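Local coordinates for indole-3-pyruvate decarboxylase (Azospirillum brasilense, PDB 2NXW), which catalyses the thiamine diphosphate- and metal-dependent decarboxylation of indole-3-pyruvate to indole-3-acetaldehyde, a step in auxin biosynthesis, at residues A[477-482]-A[492-497]. Residues are numbered along the deposited sequence; the frame is centred on the assembly and turned at random. Where two conformers were deposited one is given.
With MG (magnesium ion), chain C; TPP (thiamine diphosphate), chain E.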
loop_
_atom_site.group_PDB
_atom_site.type_symbol
_atom_site.label_atom_id
_atom_site.label_comp_id
_atom_site.label_asym_id
_atom_site.label_seq_id
_atom_site.Cartn_x
_atom_site.Cartn_y
_atom_site.Cartn_z
ATOM N N ALA A 477 -8.819 40.226 -3.200
ATOM C CA ALA A 477 -10.061 39.619 -2.688
ATOM C C ALA A 477 -10.367 38.408 -3.550
ATOM O O ALA A 477 -11.481 38.236 -4.068
ATOM C CB ALA A 477 -11.211 40.628 -2.765
ATOM N N SER A 478 -9.369 37.544 -3.672
ATOM C CA SER A 478 -9.496 36.401 -4.556
ATOM C C SER A 478 -8.398 35.374 -4.393
ATOM O O SER A 478 -7.272 35.700 -4.000
ATOM C CB SER A 478 -9.419 36.928 -5.999
ATOM O OG SER A 478 -9.474 35.904 -6.975
ATOM N N TRP A 479 -8.739 34.124 -4.695
ATOM C CA TRP A 479 -7.743 33.058 -4.770
ATOM C C TRP A 479 -7.518 33.135 -6.286
ATOM O O TRP A 479 -8.020 32.307 -7.064
ATOM C CB TRP A 479 -8.358 31.711 -4.389
ATOM C CG TRP A 479 -8.440 31.447 -2.915
ATOM C CD1 TRP A 479 -7.546 31.840 -1.937
ATOM C CD2 TRP A 479 -9.439 30.672 -2.250
ATOM N NE1 TRP A 479 -7.942 31.348 -0.715
ATOM C CE2 TRP A 479 -9.099 30.630 -0.878
ATOM C CE3 TRP A 479 -10.594 30.005 -2.682
ATOM C CZ2 TRP A 479 -9.868 29.950 0.065
ATOM C CZ3 TRP A 479 -11.358 29.333 -1.754
ATOM C CH2 TRP A 479 -10.997 29.306 -0.391
ATOM N N GLU A 480 -6.775 34.151 -6.710
ATOM C CA GLU A 480 -6.606 34.424 -8.128
ATOM C C GLU A 480 -5.927 33.364 -8.970
ATOM O O GLU A 480 -6.302 33.163 -10.123
ATOM C CB GLU A 480 -5.929 35.787 -8.320
ATOM C CG GLU A 480 -6.078 36.402 -9.733
ATOM C CD GLU A 480 -7.512 36.777 -10.123
ATOM O OE1 GLU A 480 -8.406 36.869 -9.250
ATOM O OE2 GLU A 480 -7.731 36.996 -11.338
ATOM N N MET A 481 -4.927 32.681 -8.435
ATOM C CA MET A 481 -4.304 31.637 -9.230
ATOM C C MET A 481 -5.331 30.577 -9.605
ATOM O O MET A 481 -5.270 30.005 -10.699
ATOM C CB MET A 481 -3.156 30.984 -8.464
ATOM C CG MET A 481 -1.883 31.778 -8.525
ATOM S SD MET A 481 -0.449 30.793 -8.083
ATOM C CE MET A 481 -0.315 29.730 -9.541
ATOM N N LEU A 482 -6.278 30.313 -8.712
ATOM C CA LEU A 482 -7.303 29.314 -9.008
ATOM C C LEU A 482 -8.304 29.871 -10.021
ATOM O O LEU A 482 -8.825 29.129 -10.858
ATOM C CB LEU A 482 -8.003 28.872 -7.724
ATOM C CG LEU A 482 -7.068 28.298 -6.655
ATOM C CD1 LEU A 482 -7.920 27.730 -5.530
ATOM C CD2 LEU A 482 -6.183 27.210 -7.244
ATOM N N ASN A 492 -13.897 31.271 -5.763
ATOM C CA ASN A 492 -12.585 31.910 -5.720
ATOM C C ASN A 492 -12.699 33.386 -5.361
ATOM O O ASN A 492 -11.688 34.066 -5.157
ATOM C CB ASN A 492 -11.854 31.735 -7.052
ATOM C CG ASN A 492 -11.447 30.299 -7.303
ATOM O OD1 ASN A 492 -11.514 29.810 -8.436
ATOM N ND2 ASN A 492 -11.012 29.617 -6.250
ATOM N N ASP A 493 -13.931 33.886 -5.302
ATOM C CA ASP A 493 -14.169 35.274 -4.908
ATOM C C ASP A 493 -14.101 35.337 -3.389
ATOM O O ASP A 493 -14.888 34.679 -2.706
ATOM C CB ASP A 493 -15.574 35.741 -5.312
ATOM C CG ASP A 493 -15.748 35.890 -6.800
ATOM O OD1 ASP A 493 -14.747 35.988 -7.539
ATOM O OD2 ASP A 493 -16.922 35.942 -7.233
ATOM N N LEU A 494 -13.185 36.138 -2.853
ATOM C CA LEU A 494 -13.075 36.267 -1.410
ATOM C C LEU A 494 -13.682 37.594 -0.989
ATOM O O LEU A 494 -13.962 38.461 -1.825
ATOM C CB LEU A 494 -11.612 36.169 -0.956
ATOM C CG LEU A 494 -10.905 34.855 -1.339
ATOM C CD1 LEU A 494 -9.459 34.866 -0.855
ATOM C CD2 LEU A 494 -11.649 33.658 -0.736
ATOM N N ASP A 495 -13.883 37.741 0.312
ATOM C CA ASP A 495 -14.481 38.944 0.874
ATOM C C ASP A 495 -13.404 40.003 1.069
ATOM O O ASP A 495 -12.215 39.759 0.840
ATOM C CB ASP A 495 -15.115 38.597 2.224
ATOM C CG ASP A 495 -16.327 39.433 2.544
ATOM O OD1 ASP A 495 -16.490 40.523 1.957
ATOM O OD2 ASP A 495 -17.116 38.995 3.410
ATOM N N ASP A 496 -13.838 41.182 1.490
ATOM C CA ASP A 496 -12.939 42.296 1.763
ATOM C C ASP A 496 -12.480 42.177 3.208
ATOM O O ASP A 496 -13.298 42.140 4.114
ATOM C CB ASP A 496 -13.689 43.626 1.559
ATOM C CG ASP A 496 -12.878 44.842 1.990
ATOM O OD1 ASP A 496 -11.714 44.961 1.564
ATOM O OD2 ASP A 496 -13.421 45.684 2.744
ATOM N N TRP A 497 -11.170 42.026 3.409
ATOM C CA TRP A 497 -10.589 41.977 4.753
ATOM C C TRP A 497 -9.710 43.232 4.777
ATOM O O TRP A 497 -8.941 43.463 3.837
ATOM C CB TRP A 497 -9.701 40.741 4.942
ATOM C CG TRP A 497 -10.425 39.424 4.958
ATOM C CD1 TRP A 497 -11.257 38.923 3.982
ATOM C CD2 TRP A 497 -10.294 38.389 5.942
ATOM N NE1 TRP A 497 -11.636 37.635 4.300
ATOM C CE2 TRP A 497 -11.060 37.283 5.495
ATOM C CE3 TRP A 497 -9.595 38.286 7.156
ATOM C CZ2 TRP A 497 -11.145 36.090 6.219
ATOM C CZ3 TRP A 497 -9.678 37.095 7.880
ATOM C CH2 TRP A 497 -10.449 36.014 7.402
HETATM MG MG MG C . -5.473 36.805 -3.803
HETATM N "N1'" TPP E . -3.974 25.199 0.444
HETATM C "C2'" TPP E . -2.650 25.239 0.665
HETATM C CM2 TPP E . -2.122 25.059 2.080
HETATM N "N3'" TPP E . -1.793 25.427 -0.344
HETATM C "C4'" TPP E . -2.214 25.588 -1.630
HETATM N "N4'" TPP E . -1.292 25.709 -2.625
HETATM C "C5'" TPP E . -3.619 25.617 -1.907
HETATM C "C6'" TPP E . -4.486 25.389 -0.818
HETATM C "C7'" TPP E . -4.193 25.841 -3.325
HETATM N N3 TPP E . -3.932 27.243 -3.890
HETATM C C2 TPP E . -2.923 27.402 -4.751
HETATM S S1 TPP E . -2.990 29.100 -5.183
HETATM C C5 TPP E . -4.387 29.530 -4.201
HETATM C C4 TPP E . -4.733 28.326 -3.593
HETATM C CM4 TPP E . -5.946 28.239 -2.625
HETATM C C6 TPP E . -4.983 30.877 -4.106
HETATM C C7 TPP E . -3.994 31.828 -3.406
HETATM O O7 TPP E . -4.727 33.002 -3.165
HETATM P PA TPP E . -3.801 34.215 -2.742
HETATM O O1A TPP E . -2.940 33.917 -1.518
HETATM O O2A TPP E . -4.777 35.358 -2.470
HETATM O O3A TPP E . -2.827 34.656 -3.923
HETATM P PB TPP E . -3.403 34.914 -5.453
HETATM O O1B TPP E . -4.701 35.721 -5.397
HETATM O O2B TPP E . -2.249 35.688 -6.153
HETATM O O3B TPP E . -3.608 33.587 -6.169
HETATM O O HOH W 1 -3.647 37.899 -3.885
#
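Trp479 N donates to Asn492 O and Leu494 N to Ala477 O, each at 3.0 Å, and between these two backbone hydrogen bonds Ser478 and Asp493 form the non-hydrogen-bonded pair of a single antiparallel bridge. Segment 477-482 follows directly on the GDG...NN motif of thiamine diphosphate enzymes, to which Asp449 and Asn476 belong. Ala477 O also accepts a bond from Arg542, so two donors grip it.

Apolar packing centres on the Trp479 indole. Leu494 lays both methyls over one face; CD1 stands 3.9 Å from the centroid of the five-membered ring of Trp479 and 18° off its normal, which makes this a CH-pi contact. The opposite face meets the cofactor methyl CM4, offset toward the rim. With CG of Trp479 anti to its carbonyl carbon, chi1 -83° places the indole between Leu494 and the cofactor. The Asn492 amide comes to the ring edge, its plane turned 74° from the indole, and ND2 approaches Trp479 CE3 to 3.6 Å. The same ND2 lies 3.4 Å from Leu482 CB, so the amide occupies the angle between indole and helix start. Pro43 of the second subunit also packs on Trp479 and Leu482. Replacing Trp479 with an alanine would probably open a gap between Leu494 and the cofactor, leaving the Asn492 amide freer to turn.

Segment 477-482 adds polar contacts to the cofactor through its backbone. Trp479 is the N-cap of helix 480-485, whose first amides meet the diphosphate: Met481 N donates to O3B at 2.8 Å and Glu480 N to O1B at 2.9 Å. Magnesium links Ser478 O, at 2.1 Å, to the diphosphate, whose O2A and O1B complete its six ligands together with Asp449, Asn476 and a water.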